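Local structure of endonuclease 2 (Arabidopsis thaliana, 4CXP) at residues A[66-71]-A[208-213]; A[122-125]-A[129-132]; A[94-99]-A[112-117]. The protein cleaves RNA and single-stranded DNA, and double-stranded DNA less well, to 5'-phosphorylated nucleotides and oligonucleotides with the help of three divalent metal ions. All blocks are in the same frame, centred on the assembly; numbering follows the deposited sequence. Where two conformers were deposited one is given.

Contact 1 opens first, where residues 66-71 lead into the short helix 70-73, and closes last, 137 residues later, on helix 206-221. Contacts 3 and 2 both fall within the span it encloses, one after the other and without crossing. Contact 3 folds the end of helix 85-96 back on the start of helix 111-124, over a connection that is partly unmodelled. The same helix 111-124 then runs inward to its last turn, where contact 2 closes a tight loop onto strand 131-133 at the zinc site. Contacts 1 and 2 touch, Ala210 lying against Ile125 and Val131, while contact 3 lies near the glycans, about 20 Å from contact 2 between centres.

Contact 1: A[66-71]-A[208-213]; sequences CSYQYN and IYASEG
Tyr68 and Ser211 bring the two backbones closest, their CA atoms 5.3 Å apart, where the extended residues 67-69, just before helix 70-73, pass beside helix 206-221. No direct hydrogen bond joins the segments; water does so instead. One water molecule donates to both Cys66 O and Ser211 O. A second takes the backbone N-H of Tyr68, at 3.0 Å from N to the water oxygen, and reaches Ser211 OG only weakly.

The Tyr68 side chain carries the direct contact. With CG anti to the backbone N (chi1 163°), the ring is laid against the helix, and the methyl of Ala210 sits over one face in a CH-pi contact, CB lying 3.9 Å from the ring centroid and 17° off its normal. Tyr70 N lies over the opposite face, toward the rim. In one of its two conformers, Ser211 puts OG at the ring edge, 3.5 Å from Tyr68 CD2. Beyond the segments, Ile60 touches both Tyr68 and Ala210, the phenol OH bonds to Asp207, and a disulfide ties Cys66 to Cys218 further along the same helix.

Residues 67-71 probably belong to the substrate-binding surface, as in related nucleases. The chemistry divides in two: the buried ring is packed against a methyl and held at its hydroxyl by Asp207, while bridging water serves backbone polar groups beside it.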
loop_
_atom_site.group_PDB
_atom_site.type_symbol
_atom_site.label_atom_id
_atom_site.label_comp_id
_atom_site.label_asym_id
_atom_site.label_seq_id
_atom_site.Cartn_x
_atom_site.Cartn_y
_atom_site.Cartn_z
ATOM N N CYS A 66 16.828 2.247 9.799
ATOM C CA CYS A 66 15.762 1.260 9.643
ATOM C C CYS A 66 14.592 1.487 10.586
ATOM O O CYS A 66 13.766 0.587 10.799
ATOM C CB CYS A 66 16.332 -0.140 9.799
ATOM S SG CYS A 66 17.670 -0.474 8.620
ATOM N N SER A 67 14.455 2.717 11.059
ATOM C CA SER A 67 13.445 3.047 12.039
ATOM C C SER A 67 12.434 4.055 11.516
ATOM O O SER A 67 12.723 4.891 10.657
ATOM C CB SER A 67 14.099 3.532 13.310
ATOM O OG SER A 67 14.580 4.804 13.131
ATOM N N TYR A 68 11.241 3.961 12.082
ATOM C CA TYR A 68 10.172 4.912 11.850
ATOM C C TYR A 68 9.561 5.282 13.196
ATOM O O TYR A 68 9.295 4.414 14.017
ATOM C CB TYR A 68 9.076 4.316 10.963
ATOM C CG TYR A 68 7.786 5.086 11.037
ATOM C CD1 TYR A 68 7.646 6.309 10.402
ATOM C CD2 TYR A 68 6.719 4.624 11.794
ATOM C CE1 TYR A 68 6.481 7.053 10.515
ATOM C CE2 TYR A 68 5.549 5.349 11.901
ATOM C CZ TYR A 68 5.425 6.561 11.258
ATOM O OH TYR A 68 4.249 7.287 11.332
ATOM N N GLN A 69 9.348 6.576 13.399
ATOM C CA GLN A 69 8.595 7.084 14.538
ATOM C C GLN A 69 7.684 8.195 14.046
ATOM O O GLN A 69 8.140 9.113 13.367
ATOM C CB GLN A 69 9.514 7.633 15.637
ATOM C CG GLN A 69 10.464 6.606 16.222
ATOM C CD GLN A 69 11.357 7.146 17.314
ATOM O OE1 GLN A 69 11.730 6.419 18.247
ATOM N NE2 GLN A 69 11.722 8.408 17.204
ATOM N N TYR A 70 6.402 8.121 14.396
ATOM C CA TYR A 70 5.428 9.109 13.936
ATOM C C TYR A 70 5.862 10.536 14.257
ATOM O O TYR A 70 5.878 11.411 13.395
ATOM C CB TYR A 70 4.057 8.829 14.542
ATOM C CG TYR A 70 2.962 9.758 14.062
ATOM C CD1 TYR A 70 2.767 11.004 14.645
ATOM C CD2 TYR A 70 2.126 9.389 13.025
ATOM C CE1 TYR A 70 1.772 11.858 14.195
ATOM C CE2 TYR A 70 1.130 10.232 12.576
ATOM C CZ TYR A 70 0.960 11.458 13.154
ATOM O OH TYR A 70 -0.046 12.297 12.709
ATOM N N ASN A 71 6.186 10.800 15.508
ATOM C CA ASN A 71 6.473 12.187 15.854
ATOM C C ASN A 71 7.697 12.728 15.125
ATOM O O ASN A 71 7.717 13.900 14.744
ATOM C CB ASN A 71 6.568 12.382 17.370
ATOM C CG ASN A 71 5.225 12.222 18.056
ATOM O OD1 ASN A 71 4.174 12.535 17.489
ATOM N ND2 ASN A 71 5.255 11.764 19.298
ATOM N N ILE A 208 2.300 0.752 12.937
ATOM C CA ILE A 208 2.760 -0.633 12.928
ATOM C C ILE A 208 3.241 -1.001 11.520
ATOM O O ILE A 208 4.289 -1.621 11.319
ATOM C CB ILE A 208 1.598 -1.581 13.369
ATOM C CG1 ILE A 208 1.149 -1.266 14.804
ATOM C CG2 ILE A 208 1.992 -3.045 13.215
ATOM C CD1 ILE A 208 2.234 -1.379 15.849
ATOM N N TYR A 209 2.432 -0.636 10.537
ATOM C CA TYR A 209 2.655 -1.024 9.166
ATOM C C TYR A 209 3.854 -0.298 8.579
ATOM O O TYR A 209 4.661 -0.873 7.846
ATOM C CB TYR A 209 1.406 -0.789 8.310
ATOM C CG TYR A 209 0.096 -1.192 8.972
ATOM C CD1 TYR A 209 0.034 -2.195 9.931
ATOM C CD2 TYR A 209 -1.077 -0.560 8.638
ATOM C CE1 TYR A 209 -1.141 -2.532 10.567
ATOM C CE2 TYR A 209 -2.281 -0.902 9.258
ATOM C CZ TYR A 209 -2.294 -1.896 10.215
ATOM O OH TYR A 209 -3.477 -2.251 10.837
ATOM N N ALA A 210 3.989 0.976 8.928
ATOM C CA ALA A 210 5.125 1.756 8.492
ATOM C C ALA A 210 6.432 1.251 9.067
ATOM O O ALA A 210 7.442 1.193 8.386
ATOM C CB ALA A 210 4.919 3.228 8.827
ATOM N N SER A 211 6.421 0.869 10.343
ATOM C CA SER A 211 7.638 0.340 10.976
ATOM C C SER A 211 8.099 -0.952 10.328
ATOM O O SER A 211 9.296 -1.140 10.108
ATOM C CB SER A 211 7.423 0.172 12.475
ATOM O OG SER A 211 7.426 1.417 13.106
ATOM N N GLU A 212 7.159 -1.826 9.971
ATOM C CA GLU A 212 7.493 -3.030 9.197
ATOM C C GLU A 212 8.092 -2.650 7.858
ATOM O O GLU A 212 8.992 -3.319 7.350
ATOM C CB GLU A 212 6.228 -3.857 8.911
ATOM C CG GLU A 212 5.517 -4.479 10.111
ATOM C CD GLU A 212 4.105 -4.936 9.815
ATOM O OE1 GLU A 212 3.554 -4.545 8.768
ATOM O OE2 GLU A 212 3.538 -5.704 10.647
ATOM N N GLY A 213 7.521 -1.624 7.232
ATOM C CA GLY A 213 7.903 -1.232 5.893
ATOM C C GLY A 213 9.299 -0.702 5.774
ATOM O O GLY A 213 10.017 -1.089 4.852
HETATM O O HOH W 1 11.330 -0.296 11.845
HETATM O O HOH W 2 10.842 1.528 13.785
#

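Contact 2: A[122-125]-A[129-132]; sequences MGDI and LHVS. With ZN (zinc ion), chain E; ZN (zinc ion), chain G; ZN (zinc ion), chain F.
Asp124 and His130 meet at the trinuclear zinc centre of the S1/P1 nuclease fold, where the end of helix 111-124 turns within three residues toward strand 131-133.

Metal bonds dominate. The carboxylate of Asp124 bridges two zinc ions, OD1 lying 2.1 Å from the zinc of chain G and OD2 2.1 Å from that of chain E. Trp1 and His6 also bind the former; Asp45, His58 and His120 also bind the latter. His130 serves the third zinc, chain F, through NE2 at 2.1 Å, together with His154, Asp158 and a water. Its other nitrogen, ND1, is hydrogen-bonded to His58 O; this bond and the zinc at NE2 together hold the ring in its rotation, and the bond links two of the metal sites through the backbone.

Between the two ligands the contact is one of van der Waals packing. The carboxylate and imidazole planes are inclined at 39°, with Asp124 OD2 3.5 Å from His130 CE1. Nearer the backbone, Asp124 O comes within 3.2 Å of His130 CB. In His130, CG stands anti to the carbonyl carbon (chi1 -81°), which directs the ring beside the carboxylate and toward its zinc.

Apolar contact is looser: Ile125 CG1 and Val131 CG2 are 4.4 Å apart.

Within segment 129-132, Ser132 OG donates to Leu129 O at 3.0 Å, from 47° above the carbonyl plane.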
loop_
_atom_site.group_PDB
_atom_site.type_symbol
_atom_site.label_atom_id
_atom_site.label_comp_id
_atom_site.label_asym_id
_atom_site.label_seq_id
_atom_site.Cartn_x
_atom_site.Cartn_y
_atom_site.Cartn_z
ATOM N N MET A 122 -3.884 2.881 2.639
ATOM C CA MET A 122 -3.600 1.610 3.287
ATOM C C MET A 122 -2.714 0.751 2.384
ATOM O O MET A 122 -1.847 0.013 2.858
ATOM C CB MET A 122 -4.876 0.869 3.634
ATOM C CG MET A 122 -4.618 -0.379 4.470
ATOM S SD MET A 122 -3.911 -0.031 6.092
ATOM C CE MET A 122 -5.388 0.525 6.944
ATOM N N GLY A 123 -2.907 0.829 1.070
ATOM C CA GLY A 123 -1.993 0.187 0.168
ATOM C C GLY A 123 -0.605 0.792 0.174
ATOM O O GLY A 123 0.391 0.086 0.336
ATOM N N ASP A 124 -0.508 2.107 0.002
ATOM C CA ASP A 124 0.790 2.743 -0.099
ATOM C C ASP A 124 1.634 2.535 1.152
ATOM O O ASP A 124 2.845 2.370 1.039
ATOM C CB ASP A 124 0.658 4.234 -0.440
ATOM C CG ASP A 124 0.596 4.518 -1.928
ATOM O OD1 ASP A 124 0.675 3.551 -2.704
ATOM O OD2 ASP A 124 0.468 5.706 -2.269
ATOM N N ILE A 125 1.039 2.542 2.351
ATOM C CA ILE A 125 1.830 2.378 3.565
ATOM C C ILE A 125 2.431 0.987 3.659
ATOM O O ILE A 125 3.302 0.763 4.495
ATOM C CB ILE A 125 1.034 2.761 4.824
ATOM C CG1 ILE A 125 1.969 3.111 5.979
ATOM C CG2 ILE A 125 0.026 1.675 5.196
ATOM C CD1 ILE A 125 1.248 3.780 7.131
ATOM N N LEU A 129 9.133 0.945 -0.058
ATOM C CA LEU A 129 9.779 2.189 -0.465
ATOM C C LEU A 129 8.891 3.419 -0.394
ATOM O O LEU A 129 9.342 4.495 -0.705
ATOM C CB LEU A 129 10.472 2.049 -1.809
ATOM C CG LEU A 129 11.691 1.127 -1.802
ATOM C CD1 LEU A 129 12.272 1.005 -3.190
ATOM C CD2 LEU A 129 12.760 1.600 -0.850
ATOM N N HIS A 130 7.656 3.266 0.087
ATOM C CA HIS A 130 6.848 4.403 0.527
ATOM C C HIS A 130 7.114 4.792 1.982
ATOM O O HIS A 130 6.542 5.764 2.436
ATOM C CB HIS A 130 5.356 4.154 0.295
ATOM C CG HIS A 130 4.939 4.424 -1.112
ATOM N ND1 HIS A 130 3.994 5.357 -1.439
ATOM C CD2 HIS A 130 5.390 3.931 -2.291
ATOM C CE1 HIS A 130 3.884 5.432 -2.750
ATOM N NE2 HIS A 130 4.721 4.573 -3.299
ATOM N N VAL A 131 7.973 4.051 2.683
ATOM C CA VAL A 131 8.390 4.400 4.051
ATOM C C VAL A 131 9.902 4.196 4.038
ATOM O O VAL A 131 10.435 3.136 4.441
ATOM C CB VAL A 131 7.722 3.544 5.147
ATOM C CG1 VAL A 131 8.132 4.047 6.524
ATOM C CG2 VAL A 131 6.212 3.541 4.974
ATOM N N SER A 132 10.600 5.172 3.449
ATOM C CA SER A 132 12.014 5.009 3.190
ATOM C C SER A 132 12.695 6.352 3.079
ATOM O O SER A 132 12.171 7.379 3.566
ATOM C CB SER A 132 12.221 4.083 1.993
ATOM O OG SER A 132 11.911 4.703 0.784
HETATM ZN ZN ZN E . -0.051 6.651 -4.135
HETATM ZN ZN ZN G . 0.575 3.213 -4.748
HETATM ZN ZN ZN F . 5.210 4.697 -5.365
HETATM O O HOH W 3 5.350 6.690 -5.974
#

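Contact 3: A[94-99]-A[112-117]; sequences TQLLSY and TEALLF. With NAG (2-acetamido-2-deoxy-beta-D-glucopyranose), chain C; NAG (2-acetamido-2-deoxy-beta-D-glucopyranose), chain B.
Leu96 fits closely against Ala114 and Leu115, and this apolar patch is the tight part of the contact. The CA atoms of Leu96 and Ala114 are 6.6 Å apart. Leu96 splays its two methyls over the facing turn: CD2 lies 3.9 Å from Ala114 CB, while CD1 reaches the backbone of Leu115. CG stands anti to the carbonyl carbon (chi1 -72°), and this turns the branch onto the helix. Leu28 from helix 19-28 touches both leucines, and Ile261 and Phe262 near the C terminus also pack on Leu96.

The Ala114 methyl meets a polar group as well, since Gln95 OE1 rests 3.6 Å from its CB. Here two successive helices, 85-96 and 111-124, pack as a roughly antiparallel helical hairpin. A type I turn from Leu96 to Tyr99 carries the first away from the interface, leaving Leu97 and Ser98 exposed.

Toward the glycans, sugars join protein groups as partners. The extended Gln95 side chain directs NE2 to the ring oxygen O5 of the chain B N-acetylglucosamine, in the glycan at Asn91; the bond is 3.0 Å long and bent, with an angle of 139° at the hydrogen, and NE2 is also bonded to Asn91 OD1. The glycan at Asn110 meets Glu113, whose OE2 accepts from O6 of the chain C sugar at 2.7 Å and is also bonded to Tyr51 OH. With an alanine here, that sugar hydroxyl and Tyr51 would probably both lose their shared partner, and the sugar would be freer to move. Glu113 CG lies 3.3 Å from O5 of the same sugar.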
loop_
_atom_site.group_PDB
_atom_site.type_symbol
_atom_site.label_atom_id
_atom_site.label_comp_id
_atom_site.label_asym_id
_atom_site.label_seq_id
_atom_site.Cartn_x
_atom_site.Cartn_y
_atom_site.Cartn_z
ATOM N N THR A 94 -10.843 8.478 10.660
ATOM C CA THR A 94 -11.654 9.261 11.584
ATOM C C THR A 94 -12.874 9.824 10.867
ATOM O O THR A 94 -13.970 9.762 11.388
ATOM C CB THR A 94 -10.831 10.366 12.244
ATOM O OG1 THR A 94 -9.871 9.743 13.097
ATOM C CG2 THR A 94 -11.701 11.291 13.070
ATOM N N GLN A 95 -12.691 10.358 9.666
ATOM C CA GLN A 95 -13.821 10.882 8.910
ATOM C C GLN A 95 -14.883 9.809 8.670
ATOM O O GLN A 95 -16.079 10.069 8.813
ATOM C CB GLN A 95 -13.354 11.462 7.584
ATOM C CG GLN A 95 -12.493 12.695 7.731
ATOM C CD GLN A 95 -11.922 13.154 6.421
ATOM O OE1 GLN A 95 -12.497 12.915 5.363
ATOM N NE2 GLN A 95 -10.765 13.804 6.481
ATOM N N LEU A 96 -14.456 8.600 8.299
ATOM C CA LEU A 96 -15.423 7.560 7.976
ATOM C C LEU A 96 -16.205 7.063 9.188
ATOM O O LEU A 96 -17.285 6.530 9.031
ATOM C CB LEU A 96 -14.720 6.401 7.279
ATOM C CG LEU A 96 -14.287 6.710 5.852
ATOM C CD1 LEU A 96 -13.305 5.668 5.372
ATOM C CD2 LEU A 96 -15.461 6.811 4.884
ATOM N N LEU A 97 -15.670 7.249 10.394
ATOM C CA LEU A 97 -16.420 6.917 11.613
ATOM C C LEU A 97 -17.716 7.698 11.712
ATOM O O LEU A 97 -18.625 7.280 12.412
ATOM C CB LEU A 97 -15.582 7.191 12.860
ATOM C CG LEU A 97 -14.437 6.223 13.106
ATOM C CD1 LEU A 97 -13.535 6.765 14.209
ATOM C CD2 LEU A 97 -14.979 4.850 13.463
ATOM N N SER A 98 -17.793 8.837 11.030
ATOM C CA SER A 98 -19.001 9.654 11.051
ATOM C C SER A 98 -20.060 9.220 10.027
ATOM O O SER A 98 -21.143 9.807 9.973
ATOM C CB SER A 98 -18.643 11.131 10.832
ATOM O OG SER A 98 -18.345 11.380 9.473
ATOM N N TYR A 99 -19.775 8.191 9.231
ATOM C CA TYR A 99 -20.702 7.768 8.191
ATOM C C TYR A 99 -21.989 7.283 8.797
ATOM O O TYR A 99 -21.969 6.415 9.667
ATOM C CB TYR A 99 -20.118 6.654 7.331
ATOM C CG TYR A 99 -21.069 6.186 6.247
ATOM C CD1 TYR A 99 -21.403 7.030 5.196
ATOM C CD2 TYR A 99 -21.656 4.920 6.285
ATOM C CE1 TYR A 99 -22.268 6.631 4.200
ATOM C CE2 TYR A 99 -22.546 4.513 5.292
ATOM C CZ TYR A 99 -22.833 5.374 4.245
ATOM O OH TYR A 99 -23.696 5.014 3.235
ATOM N N THR A 112 -17.013 9.713 0.223
ATOM C CA THR A 112 -16.539 8.944 -0.914
ATOM C C THR A 112 -15.031 9.165 -1.087
ATOM O O THR A 112 -14.266 8.210 -1.213
ATOM C CB THR A 112 -17.295 9.294 -2.191
ATOM O OG1 THR A 112 -18.667 8.925 -2.009
ATOM C CG2 THR A 112 -16.707 8.599 -3.408
ATOM N N GLU A 113 -14.599 10.415 -1.070
ATOM C CA GLU A 113 -13.164 10.691 -1.094
ATOM C C GLU A 113 -12.469 10.029 0.085
ATOM O O GLU A 113 -11.395 9.455 -0.083
ATOM C CB GLU A 113 -12.859 12.190 -1.115
ATOM C CG GLU A 113 -13.265 12.855 -2.414
ATOM C CD GLU A 113 -12.767 14.281 -2.600
ATOM O OE1 GLU A 113 -12.229 14.888 -1.643
ATOM O OE2 GLU A 113 -12.928 14.800 -3.731
ATOM N N ALA A 114 -13.040 10.080 1.283
ATOM C CA ALA A 114 -12.363 9.482 2.428
ATOM C C ALA A 114 -12.162 7.978 2.213
ATOM O O ALA A 114 -11.097 7.451 2.534
ATOM C CB ALA A 114 -13.126 9.728 3.716
ATOM N N LEU A 115 -13.172 7.295 1.677
ATOM C CA LEU A 115 -13.051 5.865 1.389
ATOM C C LEU A 115 -11.940 5.609 0.377
ATOM O O LEU A 115 -11.134 4.688 0.545
ATOM C CB LEU A 115 -14.394 5.324 0.877
ATOM C CG LEU A 115 -14.355 3.866 0.427
ATOM C CD1 LEU A 115 -13.965 2.906 1.563
ATOM C CD2 LEU A 115 -15.694 3.491 -0.189
ATOM N N LEU A 116 -11.908 6.395 -0.690
ATOM C CA LEU A 116 -10.924 6.187 -1.737
ATOM C C LEU A 116 -9.516 6.511 -1.262
ATOM O O LEU A 116 -8.557 5.832 -1.641
ATOM C CB LEU A 116 -11.300 6.987 -2.989
ATOM C CG LEU A 116 -12.655 6.630 -3.612
ATOM C CD1 LEU A 116 -12.866 7.447 -4.865
ATOM C CD2 LEU A 116 -12.779 5.135 -3.916
ATOM N N PHE A 117 -9.384 7.535 -0.433
ATOM C CA PHE A 117 -8.095 7.859 0.153
ATOM C C PHE A 117 -7.638 6.764 1.122
ATOM O O PHE A 117 -6.507 6.317 1.045
ATOM C CB PHE A 117 -8.148 9.203 0.894
ATOM C CG PHE A 117 -8.003 10.429 0.025
ATOM C CD1 PHE A 117 -6.938 10.570 -0.854
ATOM C CD2 PHE A 117 -8.905 11.488 0.145
ATOM C CE1 PHE A 117 -6.766 11.727 -1.587
ATOM C CE2 PHE A 117 -8.738 12.647 -0.589
ATOM C CZ PHE A 117 -7.673 12.772 -1.453
HETATM C C1 NAG C . -17.268 13.561 -3.539
HETATM C C2 NAG C . -18.236 14.318 -4.421
HETATM C C3 NAG C . -18.331 13.650 -5.790
HETATM C C4 NAG C . -16.948 13.497 -6.417
HETATM C C5 NAG C . -16.051 12.735 -5.441
HETATM C C6 NAG C . -14.618 12.587 -5.945
HETATM C C7 NAG C . -20.073 15.618 -3.332
HETATM C C8 NAG C . -19.359 16.903 -3.605
HETATM N N2 NAG C . -19.527 14.463 -3.734
HETATM O O3 NAG C . -19.205 14.376 -6.633
HETATM O O4 NAG C . -17.080 12.716 -7.583
HETATM O O5 NAG C . -16.023 13.408 -4.218
HETATM O O6 NAG C . -13.974 13.834 -5.995
HETATM O O7 NAG C . -21.185 15.674 -2.766
HETATM C C1 NAG B . -7.654 15.274 5.994
HETATM C C2 NAG B . -6.348 15.901 5.418
HETATM C C3 NAG B . -6.624 17.345 5.023
HETATM C C4 NAG B . -7.826 17.396 4.080
HETATM C C5 NAG B . -9.001 16.577 4.616
HETATM C C6 NAG B . -10.094 16.389 3.583
HETATM C C7 NAG B . -4.376 14.805 6.407
HETATM C C8 NAG B . -3.257 14.886 7.389
HETATM N N2 NAG B . -5.205 15.851 6.326
HETATM O O3 NAG B . -5.446 17.925 4.449
HETATM O O4 NAG B . -8.347 18.702 3.921
HETATM O O5 NAG B . -8.630 15.273 5.022
HETATM O O6 NAG B . -9.537 15.801 2.422
HETATM O O7 NAG B . -4.536 13.796 5.706
#